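Local coordinates for protein amine Dehydrogenase (Pseudomonas putida, PDB 1JMX) that probably transfers electrons through two covalently bound c-type hemes, as the heme-bearing subunit of a bacterial quinohemoprotein amine dehydrogenase, at residues Q3-L8 against V61-D66; S40-Q45 against D55-L60; I302-S307 against V332-R337; S307-K312 against V349-L354; V386-G391 against V442-G447. All coordinates share one frame; numbering follows the deposited sequence.

Interaction 1: residues Q3-L8 against V61-D66; sequences QGPSLL and VKYLAD
The contact joins helix 4-12 at the N-terminus to helix 54-67 in the heme-binding domain. The pair recalls class I cytochromes c, where the N- and C-terminal helices cross with a glycine against an aromatic ring. The two short segments cross steeply, at 108° between their N-to-C directions, and their axes approach to 9.9 Å. Gln-3 is at the N-cap position, and the first turn after it meets Tyr-63.

CH-pi packing dominates. Gly-4 CA lies over one face of the Tyr-63 ring, 4.0 Å from its centroid and nearer the rim than the middle. Pro-5 CD adds a second, off-centre approach, 3.7 Å from Tyr-63 CE2, and Pro-5 N sits above the middle of the same face. The torsion of Tyr-63 puts the ring there: CG is anti to the backbone N (chi1 178°). Glycine suits its position, because a beta carbon on Gly-4 would collide with Tyr-63 CD2.

Aliphatic contacts come next. Leu-8 crosses Tyr-63 at about a right angle and brings CD1 to 3.6 Å from Tyr-63 CE1. Its other methyl, CD2, is a looser 4.5 Å from Leu-64 CD2. Leu-64 approaches a bound heme c, and Leu-8 approaches Cys-12, which is covalently attached to heme.

The charged groups of 61-66 find their partners apart from helix 4-12. Lys-62 NZ pairs with Asp-66 OD2 at 2.7 Å, and also with Asp-208.

The chemistry therefore implies a joint held by shape and dispersion. One aromatic face covers the glycine-proline start of a helix, and charge takes no part between the segments.

Interaction 2: residues S40-Q45 against D55-L60; sequences SIARMQ and DDRRTL. With HEC (heme c), chain F.
This is a helix pair of a cytochrome c-type domain, and helix 34-48 carries the methionine ligand of the heme iron. The segments run at 141° to each other, with axes 11.2 Å apart.

Met-44 has CG anti to its carbonyl carbon and bends again at chi2 (-55°). The bend sets SD 2.5 Å from the heme FE, with His-16 as the other protein ligand. Arg-43 bends at chi3 (-60°) and turns its guanidinium to the propionates. NH1 reaches O1D of the heme at 2.9 Å in a nearly straight bond, and NH2 reaches O2D at 3.1 Å. NH2 also bonds to a propionate of the second heme, so this one residue ties both hemes.

Arg-57 has CG anti to the backbone N, and its chain turns at chi3. Its CG lies 3.8 Å from Ile-41 CG2, the two side chains sliding past each other in opposite directions. Its NH1 meets Gln-45 OE1 at 3.0 Å on an in-plane lone pair, through a bent bond. The amide and guanidinium planes are nearly perpendicular. NH1 is also bonded to the backbone of a neighbouring subunit, and NH2 forms a salt bridge with an acidic side chain there. An alanine here would probably loosen both the helix pair and that subunit contact.

Ile-41 CD1 rests 4.0 Å from Leu-60 CB, while Leu-60 CD1 extends to 3.7 Å from CBB of the heme.

Interaction 3: residues I302-S307 against V332-R337; sequences ITLVGS and VRLKAR
Val-332 O is gripped twice. Leu-304 N gives it a hydrogen bond of 2.7 Å, close to straight and in the carbonyl plane, and Thr-303 CA adds a CA-H...O contact at 3.2 Å. Val-332 N returns the bond to Leu-304 O at 2.9 Å, so Leu-304 and Val-332 form a hydrogen-bonded antiparallel pair. Ile-302 and Leu-334 form the next such pair. Thr-303 and Arg-333 form the non-hydrogen-bonded pair between them, where Thr-303 CB touches Arg-333 CG at 3.8 Å. The end of Arg-333 goes on to a salt bridge with Glu-326.

Ile-302, Leu-304, Val-332 and Leu-334 share the other face. Leu-334 holds CG in the crowded position between the backbone N and the carbonyl carbon (chi1 49°). This turns CD1 to 3.9 Å from Ile-302 CB and CD2 to 3.9 Å from Leu-304 CD2. An alanine here would probably leave the apolar face less well packed, since both methyl contacts are removed.

In this domain, consistent with an immunoglobulin-like E-set fold, strand 299-307 lies between 285-295 and 331-338. Strand 319-327 follows on the far side of 331-338. Val-289 packs on Ile-302 and Leu-304, and Val-321 packs on Leu-334.

Interaction 4: residues S307-K312 against V349-L354; sequences SGLAGK and VAVGTL
This is a loop-to-turn contact at one end of domain III, partly buried, where residues 307-312 pass over the tip of a hairpin. The loop leads from strand 299-307 to the short strand 313-314. Gly-352 N donates to Lys-312 O at 3.0 Å. The bond is nearly straight at the hydrogen (163°), but the donor stands well above the carbonyl plane.

The hairpin joins strands 345-351 and 354-362 through a type II' beta turn from Val-351 to Leu-354. Gly-352 sits at its second position, with a positive phi that favours glycine. Val-351 N bonds to Leu-354 O at 2.9 Å, while the return bond from Leu-354 N is weak. The approach is tight: Gly-311 CA and Gly-352 CA are 3.7 Å apart, and a beta carbon on either residue would clash across the contact. Ala-310 O and Val-351 O come to 3.1 Å, two acceptors that cannot bond each other.

Leu-309 and Leu-354 cross at about a right angle, with Leu-309 CD2 at 3.8 Å from Leu-354 CD1. That same Leu-354 methyl touches Gly-308 O at 3.6 Å. Leu-309 CB also faces Val-351 CG1 at 4.2 Å, and both residues pack on Leu-286 of strand 285-295.

Interaction 5: residues V386-G391 against V442-G447; sequences VPKVQG and VFVPGG
The contact belongs to the start of an antiparallel strand pairing in domain IV, where strand 391-400 meets strand 442-445. Gly-391 and Phe-443 form a hydrogen-bonded pair. Phe-443 N donates to Gly-391 O at 2.8 Å, and Gly-391 N donates to Phe-443 O at 3.1 Å on an in-plane lone pair. Gln-390 CA adds a CA-H...O contact to Phe-443 O at 3.3 Å, so that carbonyl is approached from two neighbouring residues.

Ahead of Gly-391 no backbone bridge joins the two segments, and side chains carry the contact. Lys-388 starts with CG anti to its carbonyl carbon (chi1 -57°) and is extended beyond CG. It reaches along Pro-445, with CB 3.9 Å from Pro-445 CG, and its NZ ends 3.0 Å from Pro-445 O in a hydrogen bond lying in the carbonyl plane. The ring of Pro-445 also meets the loop backbone, with CG 3.4 Å from Val-389 O.

The domain is consistent with an immunoglobulin-like E-set fold. Strand 442-445 bonds on its other side to strand 435-437. Phe-443 sends its ring, with CG anti to the backbone N, away from Gly-391 and onto Met-481 and Val-483 of strand 476-484.

The extended side chain of Gln-390 crosses Val-442 obliquely. Its amide carbon CD lies 3.8 Å from Val-442 CG1. Gln-390 N bonds to Glu-271 of strand 269-280, which links this loop to the barrel of domain II. Gly-446 O becomes buried here without a hydrogen-bonding partner.

The contacts follow three regions of the chain. Interactions 1 and 2 lie in the heme-binding domain, with centres 10 Å apart. They share helix 54-67, and both segments of interaction 2 fall between those of interaction 1 in the chain. Interactions 3 and 4 lie in domain III, with centres 11 Å apart, and they touch. They share Ser-307 and one sheet, and their segments alternate along the chain. Interaction 5 comes last, in domain IV. Its centre is 31 Å from that of interaction 2 and 35 Å from that of interaction 3. The domain III contacts lie far from the heme-side helix pairs, about 45 to 48 Å between centres.

Interaction 1: residues Q3-L8 against V61-D66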
# COMPACT_ATOMS: atom_id res chain seq x y z
N GLN A 3 33.47 -11.06 11.07
CA GLN A 3 33.71 -9.64 10.97
C GLN A 3 32.90 -9.16 9.79
O GLN A 3 32.59 -9.94 8.89
CB GLN A 3 35.20 -9.37 10.74
CG GLN A 3 36.06 -9.68 11.96
CD GLN A 3 35.57 -8.97 13.23
OE1 GLN A 3 34.97 -9.60 14.12
NE2 GLN A 3 35.80 -7.66 13.30
N GLY A 4 32.55 -7.89 9.80
CA GLY A 4 31.76 -7.33 8.72
C GLY A 4 32.36 -7.56 7.35
O GLY A 4 31.69 -8.10 6.48
N PRO A 5 33.64 -7.19 7.15
CA PRO A 5 34.33 -7.35 5.87
C PRO A 5 34.39 -8.75 5.27
O PRO A 5 34.22 -8.91 4.06
CB PRO A 5 35.73 -6.79 6.16
CG PRO A 5 35.88 -6.96 7.63
CD PRO A 5 34.54 -6.56 8.14
N SER A 6 34.60 -9.76 6.11
CA SER A 6 34.68 -11.13 5.62
C SER A 6 33.30 -11.66 5.24
O SER A 6 33.19 -12.40 4.27
CB SER A 6 35.36 -12.05 6.64
OG SER A 6 34.43 -12.84 7.36
N LEU A 7 32.27 -11.28 6.00
CA LEU A 7 30.89 -11.70 5.70
C LEU A 7 30.43 -11.03 4.41
O LEU A 7 29.69 -11.61 3.63
CB LEU A 7 29.95 -11.31 6.84
CG LEU A 7 29.74 -12.34 7.95
CD1 LEU A 7 28.87 -11.74 9.05
CD2 LEU A 7 29.11 -13.59 7.39
N LEU A 8 30.85 -9.78 4.22
CA LEU A 8 30.52 -9.01 3.03
C LEU A 8 30.97 -9.77 1.79
O LEU A 8 30.25 -9.85 0.80
CB LEU A 8 31.25 -7.67 3.05
CG LEU A 8 30.45 -6.40 3.26
CD1 LEU A 8 31.37 -5.22 2.98
CD2 LEU A 8 29.25 -6.37 2.33
N VAL A 61 24.30 -5.68 9.02
CA VAL A 61 23.53 -4.44 9.20
C VAL A 61 24.32 -3.48 10.07
O VAL A 61 24.48 -2.31 9.73
CB VAL A 61 22.14 -4.72 9.84
CG1 VAL A 61 21.46 -3.41 10.22
CG2 VAL A 61 21.26 -5.50 8.86
N LYS A 62 24.86 -3.98 11.18
CA LYS A 62 25.65 -3.17 12.11
C LYS A 62 26.85 -2.58 11.36
O LYS A 62 27.09 -1.38 11.41
CB LYS A 62 26.13 -4.02 13.29
CG LYS A 62 27.03 -3.29 14.30
CD LYS A 62 26.23 -2.36 15.19
CE LYS A 62 27.10 -1.71 16.26
NZ LYS A 62 27.84 -0.51 15.79
N TYR A 63 27.54 -3.45 10.63
CA TYR A 63 28.71 -3.05 9.86
C TYR A 63 28.40 -1.98 8.82
O TYR A 63 29.07 -0.96 8.73
CB TYR A 63 29.35 -4.27 9.18
CG TYR A 63 30.55 -3.93 8.33
CD1 TYR A 63 30.46 -3.87 6.93
CD2 TYR A 63 31.78 -3.61 8.93
CE1 TYR A 63 31.56 -3.50 6.16
CE2 TYR A 63 32.88 -3.24 8.15
CZ TYR A 63 32.77 -3.18 6.77
OH TYR A 63 33.85 -2.77 6.02
N LEU A 64 27.35 -2.21 8.03
CA LEU A 64 26.98 -1.27 6.99
C LEU A 64 26.34 0.02 7.51
O LEU A 64 26.57 1.08 6.96
CB LEU A 64 26.07 -1.97 5.98
CG LEU A 64 26.78 -3.14 5.29
CD1 LEU A 64 25.77 -4.03 4.60
CD2 LEU A 64 27.82 -2.61 4.32
N ALA A 65 25.60 -0.08 8.60
CA ALA A 65 24.94 1.07 9.20
C ALA A 65 25.95 2.07 9.77
O ALA A 65 25.72 3.27 9.76
CB ALA A 65 23.97 0.62 10.28
N ASP A 66 27.07 1.56 10.27
CA ASP A 66 28.13 2.40 10.83
C ASP A 66 28.98 2.99 9.71
O ASP A 66 29.25 4.18 9.71
CB ASP A 66 29.03 1.59 11.77
CG ASP A 66 28.40 1.33 13.12
OD1 ASP A 66 27.16 1.35 13.27
OD2 ASP A 66 29.17 1.08 14.06

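Interaction 2: residues S40-Q45 against D55-L60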
# COMPACT_ATOMS: atom_id res chain seq x y z
N SER A 40 17.45 -3.96 2.51
CA SER A 40 18.18 -4.31 1.29
C SER A 40 18.61 -5.77 1.33
O SER A 40 18.47 -6.49 0.35
CB SER A 40 19.40 -3.42 1.11
OG SER A 40 19.00 -2.12 0.80
N ILE A 41 19.15 -6.19 2.48
CA ILE A 41 19.61 -7.56 2.66
C ILE A 41 18.43 -8.54 2.61
O ILE A 41 18.54 -9.62 2.04
CB ILE A 41 20.40 -7.71 3.96
CG1 ILE A 41 21.65 -6.83 3.90
CG2 ILE A 41 20.77 -9.17 4.18
CD1 ILE A 41 22.40 -6.68 5.21
N ALA A 42 17.31 -8.14 3.20
CA ALA A 42 16.11 -8.95 3.20
C ALA A 42 15.61 -9.12 1.76
O ALA A 42 15.06 -10.16 1.41
CB ALA A 42 15.03 -8.32 4.04
N ARG A 43 15.80 -8.10 0.93
CA ARG A 43 15.39 -8.18 -0.47
C ARG A 43 16.27 -9.19 -1.19
O ARG A 43 15.81 -9.89 -2.07
CB ARG A 43 15.49 -6.83 -1.19
CG ARG A 43 14.44 -5.81 -0.76
CD ARG A 43 14.14 -4.78 -1.84
NE ARG A 43 15.30 -3.98 -2.24
CZ ARG A 43 16.07 -4.28 -3.27
NH1 ARG A 43 15.83 -5.35 -4.01
NH2 ARG A 43 17.06 -3.47 -3.61
N MET A 44 17.53 -9.25 -0.80
CA MET A 44 18.47 -10.18 -1.39
C MET A 44 18.04 -11.62 -1.14
O MET A 44 18.19 -12.49 -2.01
CB MET A 44 19.88 -9.96 -0.84
CG MET A 44 20.44 -8.60 -1.12
SD MET A 44 20.42 -8.20 -2.87
CE MET A 44 19.27 -6.75 -2.91
N GLN A 45 17.46 -11.87 0.03
CA GLN A 45 17.00 -13.20 0.41
C GLN A 45 15.71 -13.59 -0.28
O GLN A 45 15.59 -14.68 -0.82
CB GLN A 45 16.76 -13.27 1.91
CG GLN A 45 17.98 -13.00 2.76
CD GLN A 45 17.59 -12.73 4.17
OE1 GLN A 45 17.49 -11.58 4.59
NE2 GLN A 45 17.29 -13.79 4.92
N ASP A 55 21.66 -14.04 12.63
CA ASP A 55 22.85 -13.57 13.34
C ASP A 55 23.80 -12.83 12.40
O ASP A 55 24.22 -11.72 12.69
CB ASP A 55 23.59 -14.74 13.98
CG ASP A 55 22.93 -15.24 15.26
OD1 ASP A 55 23.67 -15.63 16.19
OD2 ASP A 55 21.68 -15.25 15.34
N ASP A 56 24.15 -13.47 11.29
CA ASP A 56 25.05 -12.88 10.31
C ASP A 56 24.44 -11.66 9.65
O ASP A 56 25.15 -10.73 9.26
CB ASP A 56 25.47 -13.91 9.26
CG ASP A 56 26.41 -14.97 9.81
OD1 ASP A 56 26.64 -15.97 9.10
OD2 ASP A 56 26.93 -14.81 10.94
N ARG A 57 23.11 -11.66 9.51
CA ARG A 57 22.42 -10.53 8.91
C ARG A 57 22.56 -9.36 9.87
O ARG A 57 22.88 -8.25 9.44
CB ARG A 57 20.94 -10.85 8.65
CG ARG A 57 20.20 -9.74 7.90
CD ARG A 57 18.84 -10.19 7.41
NE ARG A 57 17.98 -10.62 8.51
CZ ARG A 57 16.70 -10.94 8.38
NH1 ARG A 57 16.10 -10.90 7.20
NH2 ARG A 57 16.01 -11.31 9.45
N ARG A 58 22.40 -9.62 11.17
CA ARG A 58 22.54 -8.58 12.19
C ARG A 58 23.95 -8.00 12.17
O ARG A 58 24.14 -6.81 12.39
CB ARG A 58 22.26 -9.12 13.59
CG ARG A 58 20.81 -8.99 14.02
CD ARG A 58 20.63 -9.30 15.50
NE ARG A 58 20.97 -10.68 15.82
CZ ARG A 58 20.19 -11.73 15.57
NH1 ARG A 58 19.02 -11.56 14.96
NH2 ARG A 58 20.56 -12.94 15.97
N THR A 59 24.93 -8.86 11.92
CA THR A 59 26.32 -8.43 11.87
C THR A 59 26.55 -7.49 10.70
O THR A 59 27.15 -6.43 10.86
CB THR A 59 27.29 -9.63 11.76
OG1 THR A 59 27.11 -10.48 12.90
CG2 THR A 59 28.75 -9.16 11.71
N LEU A 60 26.04 -7.86 9.52
CA LEU A 60 26.20 -7.03 8.33
C LEU A 60 25.49 -5.69 8.43
O LEU A 60 26.02 -4.67 8.00
CB LEU A 60 25.76 -7.77 7.07
CG LEU A 60 26.82 -8.74 6.55
CD1 LEU A 60 26.29 -9.48 5.33
CD2 LEU A 60 28.09 -7.98 6.19
FE HEC F . 22.66 -7.63 -3.71
CHA HEC F . 21.29 -5.13 -5.51
CHB HEC F . 23.32 -5.46 -1.19
CHC HEC F . 24.06 -10.16 -1.89
CHD HEC F . 22.00 -9.82 -6.26
NA HEC F . 22.37 -5.71 -3.42
C1A HEC F . 21.79 -4.80 -4.26
C2A HEC F . 21.77 -3.47 -3.68
C3A HEC F . 22.34 -3.58 -2.47
C4A HEC F . 22.71 -4.96 -2.30
CMA HEC F . 22.55 -2.45 -1.47
CAA HEC F . 21.20 -2.23 -4.33
CBA HEC F . 19.79 -2.00 -3.83
CGA HEC F . 19.14 -0.77 -4.43
O1A HEC F . 19.76 -0.07 -5.24
O2A HEC F . 17.97 -0.51 -4.08
NB HEC F . 23.50 -7.78 -1.94
C1B HEC F . 23.70 -6.77 -1.00
C2B HEC F . 24.35 -7.22 0.19
C3B HEC F . 24.57 -8.55 -0.02
C4B HEC F . 24.03 -8.90 -1.32
CMB HEC F . 24.73 -6.36 1.41
CAB HEC F . 25.28 -9.44 0.99
CBB HEC F . 24.47 -10.06 2.13
NC HEC F . 22.96 -9.57 -4.01
C1C HEC F . 23.55 -10.48 -3.15
C2C HEC F . 23.60 -11.80 -3.71
C3C HEC F . 23.04 -11.72 -4.92
C4C HEC F . 22.63 -10.33 -5.12
CMC HEC F . 24.19 -13.04 -3.03
CAC HEC F . 23.11 -12.83 -5.96
CBC HEC F . 22.09 -13.95 -6.01
ND HEC F . 21.82 -7.51 -5.51
C1D HEC F . 21.61 -8.50 -6.44
C2D HEC F . 20.95 -7.99 -7.65
C3D HEC F . 20.77 -6.66 -7.40
C4D HEC F . 21.30 -6.39 -6.10
CMD HEC F . 20.56 -8.78 -8.90
CAD HEC F . 20.12 -5.60 -8.30
CBD HEC F . 18.61 -5.50 -8.23
CGD HEC F . 18.09 -5.21 -6.84
O1D HEC F . 17.53 -6.11 -6.21
O2D HEC F . 18.24 -4.08 -6.36

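Interaction 3: residues I302-S307 against V332-R337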
# COMPACT_ATOMS: atom_id res chain seq x y z
N ILE A 302 0.49 17.95 40.71
CA ILE A 302 1.38 18.14 39.58
C ILE A 302 2.75 17.58 39.91
O ILE A 302 3.25 17.73 41.03
CB ILE A 302 1.52 19.62 39.24
CG1 ILE A 302 0.18 20.17 38.76
CG2 ILE A 302 2.57 19.82 38.17
CD1 ILE A 302 0.24 21.61 38.31
N THR A 303 3.35 16.91 38.94
CA THR A 303 4.67 16.35 39.13
C THR A 303 5.62 16.85 38.04
O THR A 303 5.25 16.96 36.88
CB THR A 303 4.64 14.80 39.21
OG1 THR A 303 5.69 14.25 38.40
CG2 THR A 303 3.29 14.25 38.78
N LEU A 304 6.80 17.28 38.46
CA LEU A 304 7.82 17.79 37.56
C LEU A 304 8.84 16.69 37.28
O LEU A 304 9.27 15.98 38.19
CB LEU A 304 8.52 19.02 38.17
CG LEU A 304 7.72 20.32 38.32
CD1 LEU A 304 7.16 20.74 36.96
CD2 LEU A 304 6.59 20.15 39.33
N VAL A 305 9.19 16.53 36.01
CA VAL A 305 10.14 15.51 35.60
C VAL A 305 11.38 16.22 35.09
O VAL A 305 11.28 17.28 34.47
CB VAL A 305 9.56 14.63 34.46
CG1 VAL A 305 10.42 13.39 34.25
CG2 VAL A 305 8.12 14.24 34.78
N GLY A 306 12.55 15.67 35.40
CA GLY A 306 13.77 16.30 34.94
C GLY A 306 15.04 15.70 35.47
O GLY A 306 15.04 14.62 36.07
N SER A 307 16.15 16.39 35.23
CA SER A 307 17.45 15.95 35.68
C SER A 307 18.15 17.07 36.46
O SER A 307 18.19 18.21 36.01
CB SER A 307 18.30 15.53 34.47
OG SER A 307 19.59 15.10 34.88
N VAL A 332 9.71 15.68 41.09
CA VAL A 332 9.18 16.51 42.17
C VAL A 332 7.66 16.47 42.12
O VAL A 332 7.05 16.91 41.16
CB VAL A 332 9.67 17.98 42.03
CG1 VAL A 332 9.10 18.85 43.15
CG2 VAL A 332 11.21 18.03 42.08
N ARG A 333 7.04 15.84 43.12
CA ARG A 333 5.58 15.75 43.20
C ARG A 333 5.03 16.79 44.16
O ARG A 333 5.54 16.95 45.28
CB ARG A 333 5.15 14.37 43.66
CG ARG A 333 5.34 13.30 42.62
CD ARG A 333 5.01 11.96 43.21
NE ARG A 333 3.75 12.03 43.95
CZ ARG A 333 3.57 11.51 45.17
NH1 ARG A 333 4.57 10.88 45.79
NH2 ARG A 333 2.38 11.61 45.76
N LEU A 334 3.99 17.49 43.74
CA LEU A 334 3.40 18.52 44.58
C LEU A 334 1.92 18.70 44.38
O LEU A 334 1.33 18.21 43.41
CB LEU A 334 4.13 19.85 44.37
CG LEU A 334 4.37 20.34 42.93
CD1 LEU A 334 3.16 21.13 42.43
CD2 LEU A 334 5.61 21.22 42.90
N LYS A 335 1.30 19.33 45.36
CA LYS A 335 -0.12 19.61 45.30
C LYS A 335 -0.15 21.09 44.97
O LYS A 335 0.61 21.86 45.55
CB LYS A 335 -0.78 19.37 46.65
CG LYS A 335 -2.28 19.22 46.55
CD LYS A 335 -2.64 17.85 46.00
CE LYS A 335 -2.30 16.74 47.01
NZ LYS A 335 -2.70 15.38 46.53
N ALA A 336 -0.96 21.47 44.00
CA ALA A 336 -1.03 22.87 43.63
C ALA A 336 -2.46 23.33 43.63
O ALA A 336 -3.39 22.51 43.57
CB ALA A 336 -0.40 23.10 42.27
N ARG A 337 -2.65 24.64 43.69
CA ARG A 337 -3.98 25.22 43.69
C ARG A 337 -3.90 26.53 42.96
O ARG A 337 -3.03 27.34 43.25
CB ARG A 337 -4.45 25.46 45.13
CG ARG A 337 -5.91 25.87 45.26
CD ARG A 337 -6.26 26.22 46.70
NE ARG A 337 -5.78 25.22 47.65
CZ ARG A 337 -5.02 25.49 48.71
NH1 ARG A 337 -4.65 26.74 48.97
NH2 ARG A 337 -4.61 24.50 49.50

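Interaction 4: residues S307-K312 against V349-L354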
# COMPACT_ATOMS: atom_id res chain seq x y z
N SER A 307 16.15 16.39 35.23
CA SER A 307 17.45 15.95 35.68
C SER A 307 18.15 17.07 36.46
O SER A 307 18.19 18.21 36.01
CB SER A 307 18.30 15.53 34.47
OG SER A 307 19.59 15.10 34.88
N GLY A 308 18.67 16.72 37.63
CA GLY A 308 19.36 17.70 38.46
C GLY A 308 18.43 18.76 39.03
O GLY A 308 18.77 19.95 39.03
N LEU A 309 17.26 18.33 39.50
CA LEU A 309 16.28 19.25 40.06
C LEU A 309 16.62 19.62 41.50
O LEU A 309 16.66 18.76 42.39
CB LEU A 309 14.87 18.64 40.01
CG LEU A 309 14.28 18.29 38.63
CD1 LEU A 309 12.87 17.76 38.79
CD2 LEU A 309 14.30 19.52 37.72
N ALA A 310 16.91 20.89 41.72
CA ALA A 310 17.23 21.39 43.05
C ALA A 310 16.70 22.81 43.17
O ALA A 310 16.86 23.64 42.25
CB ALA A 310 18.74 21.36 43.30
N GLY A 311 16.04 23.07 44.28
CA GLY A 311 15.48 24.39 44.49
C GLY A 311 14.02 24.31 44.85
O GLY A 311 13.47 23.23 45.10
N LYS A 312 13.39 25.47 44.86
CA LYS A 312 11.99 25.55 45.20
C LYS A 312 11.18 25.75 43.92
O LYS A 312 11.52 26.59 43.08
CB LYS A 312 11.76 26.71 46.17
CG LYS A 312 10.33 26.85 46.66
CD LYS A 312 9.91 28.31 46.63
CE LYS A 312 10.01 28.90 45.21
NZ LYS A 312 9.44 30.28 45.10
N VAL A 349 7.34 27.56 34.38
CA VAL A 349 7.61 26.75 35.57
C VAL A 349 9.11 26.75 35.88
O VAL A 349 9.93 26.88 34.97
CB VAL A 349 7.11 25.30 35.38
CG1 VAL A 349 7.40 24.46 36.60
CG2 VAL A 349 5.61 25.31 35.11
N ALA A 350 9.45 26.62 37.16
CA ALA A 350 10.85 26.60 37.58
C ALA A 350 11.06 25.82 38.87
O ALA A 350 10.16 25.71 39.70
CB ALA A 350 11.37 28.02 37.74
N VAL A 351 12.25 25.22 38.99
CA VAL A 351 12.64 24.49 40.19
C VAL A 351 13.98 25.12 40.52
O VAL A 351 15.02 24.72 39.99
CB VAL A 351 12.79 22.99 39.95
CG1 VAL A 351 13.10 22.28 41.28
CG2 VAL A 351 11.52 22.42 39.33
N GLY A 352 13.95 26.14 41.38
CA GLY A 352 15.16 26.86 41.71
C GLY A 352 15.34 27.81 40.54
O GLY A 352 14.41 28.56 40.20
N THR A 353 16.51 27.76 39.90
CA THR A 353 16.77 28.62 38.74
C THR A 353 16.45 27.91 37.42
O THR A 353 16.40 28.57 36.37
CB THR A 353 18.22 29.19 38.73
OG1 THR A 353 19.16 28.17 39.11
CG2 THR A 353 18.33 30.37 39.70
N LEU A 354 16.19 26.60 37.47
CA LEU A 354 15.84 25.80 36.28
C LEU A 354 14.45 26.11 35.71
O LEU A 354 13.43 25.90 36.38
CB LEU A 354 15.90 24.30 36.59
CG LEU A 354 17.22 23.53 36.51
CD1 LEU A 354 16.95 22.04 36.74
CD2 LEU A 354 17.86 23.75 35.15

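Interaction 5: residues V386-G391 against V442-G447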
# COMPACT_ATOMS: atom_id res chain seq x y z
N VAL A 386 -2.21 -11.29 10.49
CA VAL A 386 -1.99 -9.89 10.86
C VAL A 386 -2.82 -9.44 12.08
O VAL A 386 -3.90 -9.95 12.32
CB VAL A 386 -2.33 -8.99 9.66
CG1 VAL A 386 -1.26 -9.12 8.59
CG2 VAL A 386 -3.67 -9.39 9.09
N PRO A 387 -2.29 -8.49 12.88
CA PRO A 387 -3.01 -7.99 14.06
C PRO A 387 -3.93 -6.81 13.73
O PRO A 387 -3.79 -6.16 12.69
CB PRO A 387 -1.88 -7.56 14.97
CG PRO A 387 -0.93 -6.93 14.00
CD PRO A 387 -0.92 -7.94 12.84
N LYS A 388 -4.87 -6.53 14.63
CA LYS A 388 -5.78 -5.39 14.46
C LYS A 388 -4.97 -4.12 14.72
O LYS A 388 -4.06 -4.11 15.54
CB LYS A 388 -6.94 -5.45 15.45
CG LYS A 388 -7.76 -6.71 15.40
CD LYS A 388 -8.96 -6.59 16.30
CE LYS A 388 -9.83 -7.84 16.25
NZ LYS A 388 -11.15 -7.62 16.91
N VAL A 389 -5.27 -3.07 13.97
CA VAL A 389 -4.60 -1.78 14.14
C VAL A 389 -5.65 -0.84 14.73
O VAL A 389 -6.65 -0.51 14.09
CB VAL A 389 -4.05 -1.23 12.81
CG1 VAL A 389 -3.53 0.19 12.99
CG2 VAL A 389 -2.94 -2.13 12.29
N GLN A 390 -5.45 -0.49 16.00
CA GLN A 390 -6.35 0.38 16.73
C GLN A 390 -6.28 1.86 16.36
O GLN A 390 -5.26 2.35 15.87
CB GLN A 390 -6.05 0.33 18.23
CG GLN A 390 -6.13 -1.02 18.90
CD GLN A 390 -5.55 -0.97 20.31
OE1 GLN A 390 -4.77 -0.08 20.64
NE2 GLN A 390 -5.94 -1.93 21.13
N GLY A 391 -7.38 2.55 16.63
CA GLY A 391 -7.43 3.98 16.45
C GLY A 391 -7.23 4.44 17.89
O GLY A 391 -7.85 3.89 18.80
N VAL A 442 -9.90 4.47 22.79
CA VAL A 442 -9.25 3.44 21.99
C VAL A 442 -10.31 2.72 21.18
O VAL A 442 -11.27 2.20 21.75
CB VAL A 442 -8.53 2.41 22.89
CG1 VAL A 442 -8.08 1.21 22.09
CG2 VAL A 442 -7.33 3.04 23.55
N PHE A 443 -10.18 2.76 19.86
CA PHE A 443 -11.11 2.08 18.97
C PHE A 443 -10.52 0.73 18.55
O PHE A 443 -9.43 0.67 17.98
CB PHE A 443 -11.40 2.92 17.73
CG PHE A 443 -12.44 2.31 16.83
CD1 PHE A 443 -13.79 2.58 17.03
CD2 PHE A 443 -12.07 1.47 15.78
CE1 PHE A 443 -14.77 2.00 16.20
CE2 PHE A 443 -13.04 0.89 14.96
CZ PHE A 443 -14.39 1.16 15.17
N VAL A 444 -11.24 -0.34 18.85
CA VAL A 444 -10.81 -1.70 18.50
C VAL A 444 -11.63 -2.15 17.29
O VAL A 444 -12.83 -2.41 17.40
CB VAL A 444 -11.04 -2.68 19.69
CG1 VAL A 444 -10.73 -4.11 19.28
CG2 VAL A 444 -10.17 -2.28 20.89
N PRO A 445 -10.99 -2.22 16.10
CA PRO A 445 -11.67 -2.64 14.87
C PRO A 445 -12.13 -4.09 14.89
O PRO A 445 -11.69 -4.89 15.73
CB PRO A 445 -10.61 -2.39 13.80
CG PRO A 445 -9.33 -2.57 14.53
CD PRO A 445 -9.58 -1.87 15.83
N GLY A 446 -13.05 -4.42 13.99
CA GLY A 446 -13.57 -5.77 13.93
C GLY A 446 -12.57 -6.79 13.40
O GLY A 446 -11.45 -6.44 13.01
N GLY A 447 -12.97 -8.05 13.41
CA GLY A 447 -12.13 -9.13 12.92
C GLY A 447 -12.02 -9.13 11.40
O GLY A 447 -12.91 -8.65 10.70